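Local coordinates for ParB domain protein nuclease (Sulfolobus solfataricus, PDB 5K5D), which probably acts in archaeal DNA segregation as a ParB-type partition protein and may have nuclease activity, at residues 8-14 against 76-82; 15-19 against 66-70; 90-95 against 122-126; 95-99 against 115-119. The protein carries 4 engineered substitutions. One frame throughout, in Å; residues are numbered along the deposited sequence.

Interaction 1. Residues 8-14 against 76-82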
loop_
_atom_site.group_PDB
_atom_site.type_symbol
_atom_site.label_atom_id
_atom_site.label_comp_id
_atom_site.label_asym_id
_atom_site.label_seq_id
_atom_site.Cartn_x
_atom_site.Cartn_y
_atom_site.Cartn_z
ATOM N N THR B 8 12.920 -6.578 -18.499
ATOM C CA THR B 8 12.858 -7.626 -19.510
ATOM C C THR B 8 12.570 -8.975 -18.862
ATOM O O THR B 8 12.957 -9.222 -17.715
ATOM C CB THR B 8 14.182 -7.750 -20.268
ATOM O OG1 THR B 8 14.104 -8.852 -21.182
ATOM C CG2 THR B 8 15.319 -7.998 -19.291
ATOM N N TYR B 9 11.903 -9.853 -19.600
ATOM C CA TYR B 9 11.612 -11.179 -19.088
ATOM C C TYR B 9 11.405 -12.179 -20.212
ATOM O O TYR B 9 11.215 -11.810 -21.370
ATOM C CB TYR B 9 10.380 -11.150 -18.180
ATOM C CG TYR B 9 9.095 -10.835 -18.904
ATOM C CD1 TYR B 9 8.377 -11.835 -19.550
ATOM C CD2 TYR B 9 8.598 -9.538 -18.944
ATOM C CE1 TYR B 9 7.200 -11.549 -20.219
ATOM C CE2 TYR B 9 7.420 -9.244 -19.606
ATOM C CZ TYR B 9 6.726 -10.254 -20.242
ATOM O OH TYR B 9 5.551 -9.968 -20.902
ATOM N N THR B 10 11.440 -13.453 -19.855
ATOM C CA THR B 10 11.179 -14.513 -20.806
ATOM C C THR B 10 10.127 -15.451 -20.226
ATOM O O THR B 10 9.975 -15.554 -19.005
ATOM C CB THR B 10 12.467 -15.276 -21.158
ATOM O OG1 THR B 10 13.108 -15.718 -19.955
ATOM C CG2 THR B 10 13.428 -14.367 -21.912
ATOM N N GLU B 11 9.386 -16.113 -21.104
ATOM C CA GLU B 11 8.323 -17.008 -20.679
ATOM C C GLU B 11 8.855 -18.433 -20.639
ATOM O O GLU B 11 9.401 -18.921 -21.627
ATOM C CB GLU B 11 7.133 -16.906 -21.637
ATOM C CG GLU B 11 5.766 -17.051 -20.976
ATOM C CD GLU B 11 5.410 -18.490 -20.652
ATOM O OE1 GLU B 11 6.110 -19.404 -21.135
ATOM O OE2 GLU B 11 4.424 -18.708 -19.918
ATOM N N GLU B 12 8.716 -19.093 -19.494
ATOM C CA GLU B 12 9.176 -20.472 -19.371
ATOM C C GLU B 12 8.354 -21.292 -18.385
ATOM O O GLU B 12 7.645 -20.748 -17.538
ATOM C CB GLU B 12 10.662 -20.526 -19.002
ATOM C CG GLU B 12 11.026 -19.817 -17.716
ATOM C CD GLU B 12 12.500 -19.965 -17.374
ATOM O OE1 GLU B 12 12.850 -20.922 -16.652
ATOM O OE2 GLU B 12 13.310 -19.130 -17.828
ATOM N N VAL B 13 8.452 -22.610 -18.518
ATOM C CA VAL B 13 7.774 -23.529 -17.622
ATOM C C VAL B 13 8.797 -24.238 -16.753
ATOM O O VAL B 13 9.840 -24.679 -17.236
ATOM C CB VAL B 13 6.965 -24.579 -18.388
ATOM C CG1 VAL B 13 6.261 -25.511 -17.414
ATOM C CG2 VAL B 13 5.965 -23.902 -19.304
ATOM N N VAL B 14 8.493 -24.341 -15.466
ATOM C CA VAL B 14 9.417 -24.932 -14.514
ATOM C C VAL B 14 8.674 -25.842 -13.552
ATOM O O VAL B 14 7.453 -25.744 -13.415
ATOM C CB VAL B 14 10.142 -23.842 -13.707
ATOM C CG1 VAL B 14 11.020 -23.007 -14.619
ATOM C CG2 VAL B 14 9.137 -22.969 -12.985
ATOM N N GLU B 76 3.986 -28.406 -12.485
ATOM C CA GLU B 76 4.812 -27.381 -13.109
ATOM C C GLU B 76 3.999 -26.134 -13.420
ATOM O O GLU B 76 2.807 -26.208 -13.722
ATOM C CB GLU B 76 5.506 -27.916 -14.368
ATOM C CG GLU B 76 4.585 -28.275 -15.520
ATOM C CD GLU B 76 5.345 -28.841 -16.711
ATOM O OE1 GLU B 76 6.385 -29.503 -16.499
ATOM O OE2 GLU B 76 4.907 -28.617 -17.859
ATOM N N VAL B 77 4.651 -24.984 -13.339
ATOM C CA VAL B 77 3.947 -23.720 -13.474
ATOM C C VAL B 77 4.612 -22.790 -14.485
ATOM O O VAL B 77 5.836 -22.645 -14.510
ATOM C CB VAL B 77 3.782 -23.023 -12.096
ATOM C CG1 VAL B 77 5.063 -23.116 -11.289
ATOM C CG2 VAL B 77 3.336 -21.577 -12.264
ATOM N N LYS B 78 3.788 -22.184 -15.332
ATOM C CA LYS B 78 4.246 -21.197 -16.294
ATOM C C LYS B 78 4.608 -19.920 -15.547
ATOM O O LYS B 78 3.851 -19.460 -14.693
ATOM C CB LYS B 78 3.140 -20.912 -17.314
ATOM C CG LYS B 78 2.633 -22.151 -18.047
ATOM C CD LYS B 78 1.119 -22.109 -18.298
ATOM C CE LYS B 78 0.717 -21.039 -19.300
ATOM N NZ LYS B 78 0.853 -19.657 -18.753
ATOM N N ILE B 79 5.769 -19.353 -15.856
ATOM C CA ILE B 79 6.196 -18.122 -15.207
ATOM C C ILE B 79 6.767 -17.095 -16.184
ATOM O O ILE B 79 7.081 -17.406 -17.339
ATOM C CB ILE B 79 7.247 -18.384 -14.102
ATOM C CG1 ILE B 79 8.563 -18.881 -14.708
ATOM C CG2 ILE B 79 6.714 -19.367 -13.075
ATOM C CD1 ILE B 79 9.692 -19.022 -13.693
ATOM N N LEU B 80 6.879 -15.860 -15.708
ATOM C CA LEU B 80 7.652 -14.844 -16.398
ATOM C C LEU B 80 8.920 -14.598 -15.586
ATOM O O LEU B 80 8.879 -13.963 -14.528
ATOM C CB LEU B 80 6.851 -13.550 -16.551
ATOM C CG LEU B 80 5.542 -13.647 -17.339
ATOM C CD1 LEU B 80 4.930 -12.267 -17.546
ATOM C CD2 LEU B 80 5.768 -14.332 -18.674
ATOM N N LYS B 81 10.038 -15.132 -16.071
ATOM C CA LYS B 81 11.323 -14.923 -15.421
ATOM C C LYS B 81 11.942 -13.618 -15.904
ATOM O O LYS B 81 12.352 -13.496 -17.062
ATOM C CB LYS B 81 12.274 -16.090 -15.693
ATOM C CG LYS B 81 13.531 -16.058 -14.841
ATOM C CD LYS B 81 14.451 -17.233 -15.135
ATOM C CE LYS B 81 15.118 -17.086 -16.490
ATOM N NZ LYS B 81 16.035 -18.227 -16.768
ATOM N N TYR B 82 11.992 -12.640 -15.008
ATOM C CA TYR B 82 12.578 -11.347 -15.309
ATOM C C TYR B 82 14.081 -11.389 -15.091
ATOM O O TYR B 82 14.573 -12.120 -14.231
ATOM C CB TYR B 82 11.949 -10.266 -14.436
ATOM C CG TYR B 82 10.586 -9.854 -14.909
ATOM C CD1 TYR B 82 9.488 -10.688 -14.739
ATOM C CD2 TYR B 82 10.392 -8.630 -15.531
ATOM C CE1 TYR B 82 8.230 -10.310 -15.180
ATOM C CE2 TYR B 82 9.139 -8.246 -15.975
ATOM C CZ TYR B 82 8.066 -9.090 -15.799
ATOM O OH TYR B 82 6.827 -8.706 -16.242
#
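Strands 9-14 and 76-82 pair antiparallel, with six backbone hydrogen bonds from Thr-10 N to Lys-81 O (2.9 Å) down to Val-77 N to Val-14 O (2.9 Å). Side chains alternate between the two faces. Tyr-9, in the p rotamer, lays its CB over the Tyr-82 ring, 3.5 Å from the centroid. With Tyr-82 in m, the two rings meet obliquely, centroids 4.6 Å apart. Leu-80 CD1 sits over a face of the Tyr-9 ring, a CH-pi contact. On the sheet face that carries Tyr-9, Leu-80 and Tyr-82, Glu-11 OE2 makes a long salt bridge to Lys-78 NZ, at 3.9 Å. On the opposite sheet face Glu-12, chi1 p, extends to Lys-81, whose chi1 is t; Glu-12 OE2 and Lys-81 NZ form a salt bridge at 3.1 Å, and both residues also hydrogen-bond Tyr-57. Val-14 CG2 packs on Ile-79 CD1 at 4.0 Å. Within the mixed sheet of the ParB-like N-terminal domain, strand 9-15 is outermost, and strand 76-82 continues the sheet by pairing in parallel with strand 51-53.

Interaction 2. Residues 15-19 against 66-70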
loop_
_atom_site.group_PDB
_atom_site.type_symbol
_atom_site.label_atom_id
_atom_site.label_comp_id
_atom_site.label_asym_id
_atom_site.label_seq_id
_atom_site.Cartn_x
_atom_site.Cartn_y
_atom_site.Cartn_z
ATOM N N SER B 15 9.414 -26.732 -12.892
ATOM C CA SER B 15 8.832 -27.585 -11.865
ATOM C C SER B 15 8.251 -26.697 -10.775
ATOM O O SER B 15 8.846 -25.683 -10.407
ATOM C CB SER B 15 9.877 -28.539 -11.278
ATOM O OG SER B 15 10.822 -27.849 -10.481
ATOM N N ILE B 16 7.083 -27.076 -10.270
ATOM C CA ILE B 16 6.358 -26.234 -9.327
ATOM C C ILE B 16 7.170 -25.957 -8.061
ATOM O O ILE B 16 6.978 -24.936 -7.400
ATOM C CB ILE B 16 4.987 -26.845 -8.971
ATOM C CG1 ILE B 16 4.123 -25.829 -8.223
ATOM C CG2 ILE B 16 5.162 -28.131 -8.172
ATOM C CD1 ILE B 16 2.687 -26.248 -8.087
ATOM N N GLU B 17 8.093 -26.857 -7.744
ATOM C CA GLU B 17 8.890 -26.735 -6.531
ATOM C C GLU B 17 10.178 -25.947 -6.762
ATOM O O GLU B 17 10.942 -25.693 -5.825
ATOM C CB GLU B 17 9.208 -28.121 -5.967
ATOM C CG GLU B 17 7.975 -28.965 -5.682
ATOM C CD GLU B 17 7.069 -28.338 -4.638
ATOM O OE1 GLU B 17 7.595 -27.813 -3.633
ATOM O OE2 GLU B 17 5.834 -28.365 -4.822
ATOM N N LYS B 18 10.418 -25.556 -8.008
ATOM C CA LYS B 18 11.620 -24.803 -8.338
ATOM C C LYS B 18 11.513 -23.351 -7.861
ATOM O O LYS B 18 12.524 -22.669 -7.684
ATOM C CB LYS B 18 11.891 -24.860 -9.842
ATOM C CG LYS B 18 13.248 -24.311 -10.260
ATOM C CD LYS B 18 13.469 -24.483 -11.753
ATOM C CE LYS B 18 14.783 -23.855 -12.202
ATOM N NZ LYS B 18 14.998 -24.035 -13.667
ATOM N N LEU B 19 10.285 -22.891 -7.640
ATOM C CA LEU B 19 10.036 -21.511 -7.211
ATOM C C LEU B 19 10.344 -21.279 -5.733
ATOM O O LEU B 19 9.809 -21.964 -4.860
ATOM C CB LEU B 19 8.591 -21.107 -7.514
ATOM C CG LEU B 19 8.352 -20.296 -8.792
ATOM C CD1 LEU B 19 9.595 -20.270 -9.681
ATOM C CD2 LEU B 19 7.135 -20.827 -9.546
ATOM N N LEU B 66 0.168 -19.876 -6.476
ATOM C CA LEU B 66 1.123 -20.971 -6.354
ATOM C C LEU B 66 0.670 -21.967 -5.291
ATOM O O LEU B 66 0.775 -23.181 -5.478
ATOM C CB LEU B 66 2.526 -20.456 -6.018
ATOM C CG LEU B 66 3.559 -21.578 -5.865
ATOM C CD1 LEU B 66 3.738 -22.323 -7.179
ATOM C CD2 LEU B 66 4.896 -21.060 -5.361
ATOM N N ASP B 67 0.174 -21.446 -4.172
ATOM C CA ASP B 67 -0.273 -22.293 -3.073
ATOM C C ASP B 67 -1.444 -23.182 -3.496
ATOM O O ASP B 67 -1.485 -24.375 -3.185
ATOM C CB ASP B 67 -0.659 -21.444 -1.859
ATOM C CG ASP B 67 -1.081 -22.291 -0.672
ATOM O OD1 ASP B 67 -0.192 -22.795 0.049
ATOM O OD2 ASP B 67 -2.301 -22.459 -0.462
ATOM N N ILE B 68 -2.393 -22.589 -4.210
ATOM C CA ILE B 68 -3.532 -23.326 -4.736
ATOM C C ILE B 68 -3.077 -24.443 -5.678
ATOM O O ILE B 68 -3.510 -25.588 -5.552
ATOM C CB ILE B 68 -4.493 -22.385 -5.473
ATOM C CG1 ILE B 68 -4.963 -21.279 -4.522
ATOM C CG2 ILE B 68 -5.666 -23.160 -6.050
ATOM C CD1 ILE B 68 -5.821 -20.218 -5.175
HETATM N N MSE B 69 -2.189 -24.108 -6.608
HETATM C CA MSE B 69 -1.714 -25.066 -7.599
HETATM C C MSE B 69 -0.945 -26.209 -6.954
HETATM O O MSE B 69 -0.989 -27.348 -7.423
HETATM C CB MSE B 69 -0.827 -24.369 -8.630
HETATM C CG MSE B 69 -1.573 -23.416 -9.542
HETATM SE SE MSE B 69 -0.413 -22.749 -10.954
HETATM C CE MSE B 69 0.778 -21.667 -9.860
ATOM N N LYS B 70 -0.226 -25.888 -5.885
ATOM C CA LYS B 70 0.507 -26.885 -5.127
ATOM C C LYS B 70 -0.483 -27.898 -4.550
ATOM O O LYS B 70 -0.246 -29.107 -4.588
ATOM C CB LYS B 70 1.293 -26.213 -4.002
ATOM C CG LYS B 70 2.695 -26.758 -3.801
ATOM C CD LYS B 70 3.683 -26.099 -4.747
ATOM C CE LYS B 70 4.076 -24.711 -4.263
ATOM N NZ LYS B 70 4.996 -24.756 -3.089
HETATM O O HOH W 1 7.554 -23.816 -4.762
#
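Ile-16 is the main bump here. Its side chain, with both chi angles t, reaches from the loop after strand 9-15 to helix 63-71. The hollow that takes it is formed by Leu-66, Met-69 and Lys-70, one turn of helix. Ile-16 CG1 meets Leu-66 CD1 at 3.7 Å. The tip, Ile-16 CD1, comes within 4.0 Å of Met-69 CB and 3.5 Å of Lys-70 CD. Met-69 is present as selenomethionine. Leu-66 is a smaller bump in return: its CD2 lies 4.3 Å from Leu-19 CB. This is loop-on-helix packing within the ParB-like N-terminal domain, where helix 63-71 lies against the mixed sheet. Leu-66 and Met-69 rest on Leu-51 of strand 51-53, and Leu-19 rests on Val-77 and Ile-79 of strand 76-82. At the more exposed rim, Lys-70 bends over, with chi2, chi3 and chi4 all p. Its CD lies 3.1 Å from Glu-17 OE2, while Lys-70 NZ stays 4.0 Å from Glu-17 OE1, too far for a salt bridge. A water fills the gap beside them. It donates to Ile-16 O and Leu-19 O, both at 2.9 Å, and accepts from Lys-70 NZ at 3.2 Å.

Interaction 3. Residues 90-95 against 122-126. Engineered in segment 122-126: Met-126 (natural residue Ile).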
loop_
_atom_site.group_PDB
_atom_site.type_symbol
_atom_site.label_atom_id
_atom_site.label_comp_id
_atom_site.label_asym_id
_atom_site.label_seq_id
_atom_site.Cartn_x
_atom_site.Cartn_y
_atom_site.Cartn_z
ATOM N N ARG B 90 15.599 -4.831 -5.409
ATOM C CA ARG B 90 14.269 -4.894 -4.812
ATOM C C ARG B 90 13.287 -3.942 -5.483
ATOM O O ARG B 90 12.141 -4.305 -5.748
ATOM C CB ARG B 90 14.336 -4.575 -3.320
ATOM C CG ARG B 90 15.031 -5.630 -2.488
ATOM C CD ARG B 90 14.142 -6.834 -2.209
ATOM N NE ARG B 90 13.637 -6.818 -0.842
ATOM C CZ ARG B 90 13.078 -7.867 -0.251
ATOM N NH1 ARG B 90 12.967 -9.009 -0.915
ATOM N NH2 ARG B 90 12.640 -7.781 0.999
ATOM N N ASP B 91 13.737 -2.719 -5.738
ATOM C CA ASP B 91 12.869 -1.697 -6.310
ATOM C C ASP B 91 12.102 -2.231 -7.513
ATOM O O ASP B 91 10.941 -1.872 -7.725
ATOM C CB ASP B 91 13.654 -0.425 -6.672
ATOM C CG ASP B 91 14.832 -0.697 -7.591
ATOM O OD1 ASP B 91 15.626 -1.614 -7.292
ATOM O OD2 ASP B 91 14.970 0.010 -8.615
ATOM N N LYS B 92 12.747 -3.098 -8.288
ATOM C CA LYS B 92 12.106 -3.691 -9.455
ATOM C C LYS B 92 11.014 -4.689 -9.067
ATOM O O LYS B 92 9.955 -4.734 -9.693
ATOM C CB LYS B 92 13.140 -4.346 -10.368
ATOM C CG LYS B 92 13.992 -3.352 -11.148
ATOM C CD LYS B 92 15.006 -4.070 -12.014
ATOM C CE LYS B 92 15.676 -3.119 -12.993
ATOM N NZ LYS B 92 16.401 -2.022 -12.302
ATOM N N ALA B 93 11.268 -5.481 -8.029
ATOM C CA ALA B 93 10.265 -6.424 -7.538
ATOM C C ALA B 93 9.072 -5.652 -6.989
ATOM O O ALA B 93 7.920 -6.002 -7.241
ATOM C CB ALA B 93 10.853 -7.329 -6.469
ATOM N N TYR B 94 9.369 -4.596 -6.241
ATOM C CA TYR B 94 8.350 -3.699 -5.716
ATOM C C TYR B 94 7.441 -3.153 -6.812
ATOM O O TYR B 94 6.226 -3.069 -6.637
ATOM C CB TYR B 94 9.007 -2.544 -4.965
ATOM C CG TYR B 94 9.716 -2.977 -3.705
ATOM C CD1 TYR B 94 10.899 -2.371 -3.302
ATOM C CD2 TYR B 94 9.201 -3.998 -2.920
ATOM C CE1 TYR B 94 11.547 -2.774 -2.150
ATOM C CE2 TYR B 94 9.840 -4.403 -1.769
ATOM C CZ TYR B 94 11.011 -3.790 -1.388
ATOM O OH TYR B 94 11.643 -4.197 -0.239
ATOM N N GLU B 95 8.030 -2.786 -7.947
ATOM C CA GLU B 95 7.257 -2.191 -9.032
ATOM C C GLU B 95 6.337 -3.210 -9.682
ATOM O O GLU B 95 5.183 -2.911 -9.988
ATOM C CB GLU B 95 8.180 -1.532 -10.059
ATOM C CG GLU B 95 8.794 -0.241 -9.539
ATOM C CD GLU B 95 10.139 0.079 -10.160
ATOM O OE1 GLU B 95 10.398 -0.358 -11.304
ATOM O OE2 GLU B 95 10.940 0.770 -9.494
ATOM N N ARG B 122 8.824 1.641 0.453
ATOM C CA ARG B 122 9.987 0.846 0.061
ATOM C C ARG B 122 10.827 1.622 -0.939
ATOM O O ARG B 122 12.048 1.722 -0.801
ATOM C CB ARG B 122 9.575 -0.484 -0.571
ATOM C CG ARG B 122 8.661 -1.363 0.267
ATOM C CD ARG B 122 9.235 -1.647 1.639
ATOM N NE ARG B 122 8.733 -2.911 2.175
ATOM C CZ ARG B 122 7.553 -3.067 2.771
ATOM N NH1 ARG B 122 6.730 -2.033 2.908
ATOM N NH2 ARG B 122 7.195 -4.259 3.226
ATOM N N ILE B 123 10.158 2.166 -1.951
ATOM C CA ILE B 123 10.836 2.915 -3.000
ATOM C C ILE B 123 11.562 4.131 -2.428
ATOM O O ILE B 123 12.613 4.535 -2.929
ATOM C CB ILE B 123 9.848 3.373 -4.094
ATOM C CG1 ILE B 123 9.263 2.165 -4.829
ATOM C CG2 ILE B 123 10.527 4.319 -5.070
ATOM C CD1 ILE B 123 10.282 1.363 -5.585
ATOM N N ALA B 124 11.002 4.709 -1.371
ATOM C CA ALA B 124 11.599 5.880 -0.740
ATOM C C ALA B 124 12.947 5.533 -0.121
ATOM O O ALA B 124 13.919 6.268 -0.283
ATOM C CB ALA B 124 10.662 6.460 0.308
ATOM N N LYS B 125 12.998 4.407 0.586
ATOM C CA LYS B 125 14.232 3.940 1.204
ATOM C C LYS B 125 15.257 3.546 0.144
ATOM O O LYS B 125 16.461 3.708 0.341
ATOM C CB LYS B 125 13.948 2.754 2.121
ATOM C CG LYS B 125 12.902 3.021 3.193
ATOM C CD LYS B 125 12.678 1.771 4.026
ATOM C CE LYS B 125 11.672 1.992 5.143
ATOM N NZ LYS B 125 11.462 0.732 5.911
HETATM N N MSE B 126 14.768 3.026 -0.978
HETATM C CA MSE B 126 15.623 2.643 -2.098
HETATM C C MSE B 126 16.290 3.853 -2.749
HETATM O O MSE B 126 17.286 3.720 -3.459
HETATM C CB MSE B 126 14.810 1.885 -3.153
HETATM C CG MSE B 126 14.471 0.449 -2.787
HETATM SE SE MSE B 126 15.993 -0.761 -2.975
HETATM C CE MSE B 126 16.053 -1.458 -1.151
#
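Arg-122 opens the second segment and points toward helix 90-99. Its CB lies over a face of the Tyr-94 ring, 3.6 Å from the centroid and 19° off the normal. This is a CH-pi contact; the closest atoms are Arg-122 CB and Tyr-94 CE1, at 3.4 Å. The guanidinium lies beyond, with Tyr-94 OH at its edge. Both polar ends are held by Glu-24: Arg-122 by a salt bridge, Tyr-94 by a hydrogen bond. Next comes Ile-123, whose CA is 6.0 Å from that of Asp-91, the nearest CA pair. Its CD1 reaches across, 4.0 Å from Asp-91 CB and 4.2 Å from Tyr-94 CB. The same Ile-123 CD1 is 4.0 Å from Glu-95 OE2. One turn on from Arg-122 comes Met-126, an engineered residue, Ile in the natural sequence. It is present as selenomethionine and is poorly ordered. Its CG lies 4.1 Å from Asp-91 CB and at the edge of the Tyr-94 ring, while Met-126 CE is 4.2 Å from Arg-90 CB. No hydrogen bond crosses between the segments. The segment axes approach to 9.9 Å at 159°, so this is side-chain packing of a nearly antiparallel helix pair, joining helix 90-99 to the long helix 109-128.

Interaction 4. Residues 95-99 against 115-119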
loop_
_atom_site.group_PDB
_atom_site.type_symbol
_atom_site.label_atom_id
_atom_site.label_comp_id
_atom_site.label_asym_id
_atom_site.label_seq_id
_atom_site.Cartn_x
_atom_site.Cartn_y
_atom_site.Cartn_z
ATOM N N GLU B 95 8.030 -2.786 -7.947
ATOM C CA GLU B 95 7.257 -2.191 -9.032
ATOM C C GLU B 95 6.337 -3.210 -9.682
ATOM O O GLU B 95 5.183 -2.911 -9.988
ATOM C CB GLU B 95 8.180 -1.532 -10.059
ATOM C CG GLU B 95 8.794 -0.241 -9.539
ATOM C CD GLU B 95 10.139 0.079 -10.160
ATOM O OE1 GLU B 95 10.398 -0.358 -11.304
ATOM O OE2 GLU B 95 10.940 0.770 -9.494
ATOM N N LEU B 96 6.852 -4.421 -9.874
ATOM C CA LEU B 96 6.058 -5.508 -10.429
ATOM C C LEU B 96 4.857 -5.830 -9.551
ATOM O O LEU B 96 3.744 -5.969 -10.047
ATOM C CB LEU B 96 6.921 -6.751 -10.639
ATOM C CG LEU B 96 7.933 -6.600 -11.773
ATOM C CD1 LEU B 96 8.813 -7.835 -11.887
ATOM C CD2 LEU B 96 7.199 -6.326 -13.080
ATOM N N ILE B 97 5.080 -5.938 -8.245
ATOM C CA ILE B 97 4.002 -6.260 -7.321
ATOM C C ILE B 97 2.904 -5.207 -7.375
ATOM O O ILE B 97 1.722 -5.525 -7.241
ATOM C CB ILE B 97 4.505 -6.393 -5.872
ATOM C CG1 ILE B 97 5.386 -7.638 -5.714
ATOM C CG2 ILE B 97 3.326 -6.467 -4.906
ATOM C CD1 ILE B 97 6.126 -7.696 -4.387
ATOM N N TRP B 98 3.294 -3.952 -7.571
ATOM C CA TRP B 98 2.313 -2.877 -7.660
ATOM C C TRP B 98 1.592 -2.909 -8.995
ATOM O O TRP B 98 0.382 -2.690 -9.073
ATOM C CB TRP B 98 2.968 -1.513 -7.469
ATOM C CG TRP B 98 2.014 -0.379 -7.687
ATOM C CD1 TRP B 98 2.061 0.558 -8.677
ATOM C CD2 TRP B 98 0.853 -0.072 -6.903
ATOM N NE1 TRP B 98 1.011 1.435 -8.552
ATOM C CE2 TRP B 98 0.258 1.068 -7.472
ATOM C CE3 TRP B 98 0.275 -0.650 -5.769
ATOM C CZ2 TRP B 98 -0.898 1.645 -6.944
ATOM C CZ3 TRP B 98 -0.872 -0.077 -5.252
ATOM C CH2 TRP B 98 -1.447 1.058 -5.838
ATOM N N THR B 99 2.347 -3.174 -10.053
ATOM C CA THR B 99 1.778 -3.227 -11.386
ATOM C C THR B 99 0.708 -4.297 -11.477
ATOM O O THR B 99 -0.340 -4.076 -12.075
ATOM C CB THR B 99 2.846 -3.493 -12.456
ATOM O OG1 THR B 99 3.642 -2.316 -12.637
ATOM C CG2 THR B 99 2.181 -3.848 -13.776
ATOM N N LEU B 115 -1.441 -1.256 0.168
ATOM C CA LEU B 115 -0.375 -1.783 -0.674
ATOM C C LEU B 115 0.431 -0.631 -1.259
ATOM O O LEU B 115 1.660 -0.665 -1.285
ATOM C CB LEU B 115 -0.950 -2.648 -1.798
ATOM C CG LEU B 115 0.018 -3.115 -2.892
ATOM C CD1 LEU B 115 1.163 -3.933 -2.319
ATOM C CD2 LEU B 115 -0.728 -3.915 -3.951
ATOM N N PHE B 116 -0.279 0.393 -1.719
ATOM C CA PHE B 116 0.349 1.551 -2.330
ATOM C C PHE B 116 1.370 2.173 -1.385
ATOM O O PHE B 116 2.508 2.436 -1.775
ATOM C CB PHE B 116 -0.706 2.588 -2.710
ATOM C CG PHE B 116 -0.299 3.467 -3.852
ATOM C CD1 PHE B 116 0.853 3.194 -4.573
ATOM C CD2 PHE B 116 -1.065 4.567 -4.207
ATOM C CE1 PHE B 116 1.234 3.999 -5.628
ATOM C CE2 PHE B 116 -0.689 5.379 -5.266
ATOM C CZ PHE B 116 0.461 5.094 -5.977
ATOM N N GLN B 117 0.956 2.406 -0.143
ATOM C CA GLN B 117 1.864 2.942 0.862
ATOM C C GLN B 117 3.044 2.007 1.120
ATOM O O GLN B 117 4.186 2.458 1.205
ATOM C CB GLN B 117 1.131 3.231 2.175
ATOM C CG GLN B 117 2.060 3.672 3.295
ATOM C CD GLN B 117 1.339 3.905 4.603
ATOM O OE1 GLN B 117 0.141 4.184 4.627
ATOM N NE2 GLN B 117 2.068 3.786 5.708
ATOM N N LYS B 118 2.768 0.711 1.251
ATOM C CA LYS B 118 3.825 -0.264 1.508
ATOM C C LYS B 118 4.866 -0.188 0.410
ATOM O O LYS B 118 6.065 -0.265 0.665
ATOM C CB LYS B 118 3.268 -1.683 1.583
ATOM C CG LYS B 118 2.620 -2.039 2.898
ATOM C CD LYS B 118 2.161 -3.482 2.881
ATOM C CE LYS B 118 1.244 -3.788 4.050
ATOM N NZ LYS B 118 0.736 -5.186 3.991
ATOM N N ILE B 119 4.390 -0.027 -0.817
ATOM C CA ILE B 119 5.273 0.099 -1.966
ATOM C C ILE B 119 6.043 1.421 -1.931
ATOM O O ILE B 119 7.271 1.424 -1.969
ATOM C CB ILE B 119 4.495 -0.036 -3.293
ATOM C CG1 ILE B 119 3.879 -1.435 -3.407
ATOM C CG2 ILE B 119 5.403 0.234 -4.477
ATOM C CD1 ILE B 119 4.903 -2.565 -3.449
#
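Two nearly antiparallel helices pack here through buried, apolar side chains. They are helix 90-99 and helix 109-128, a helical hairpin joined by the chain from 100 to 108. The segment axes are 10.3 Å apart, at 166°. Trp-98 buries the largest area, 117 Å². Its chi1 is t, and this swings the indole across the gap. The six-membered ring makes an offset stack with the Phe-116 ring, with planes at 3° and centroids 4.1 Å apart. Leu-115 lies at the edge of the indole, its CG 3.8 Å from Trp-98 CE3. The indole nitrogen is not used between these segments; Trp-98 NE1 hydrogen-bonds Leu-180 O at the end of helix 170-180. Ile-119 is second, with 57 Å² buried. It points toward helix 90-99, and its CG1 is 4.2 Å from Trp-98 CB. Its CD1 also meets Ile-97 CG2 at 4.5 Å. Phe-116 follows with 49 Å². Beyond the stack it packs on Leu-177 and Leu-180 of helix 170-180 and Met-195 of helix 189-201, so Phe-116 also links the hairpin to these later helices. The tightest approach is Trp-98 CH2 to Phe-116 CG, at 3.3 Å.

The four contacts fall into two pairs. Interactions 1 and 2 have centres 13 Å apart and share one hydrophobic layer: Val-77 CG2 touches Met-69 CE at 3.5 Å, and Val-77 CG1 touches Leu-19 CD2, also at 3.5 Å. Interactions 3 and 4 are successive parts of one helix pair. Their centres are 8 Å apart, they share Glu-95, and Tyr-94 O meets Ile-119 CD1 at 3.5 Å. One contact bridges the pairs: Tyr-82 CZ of interaction 1 lies 4.0 Å from Leu-96 CD2 of interaction 4. The side chain of Ile-97, in interaction 4, is about 5 Å from a bound citric acid (CIT), probably from the crystallisation liquor.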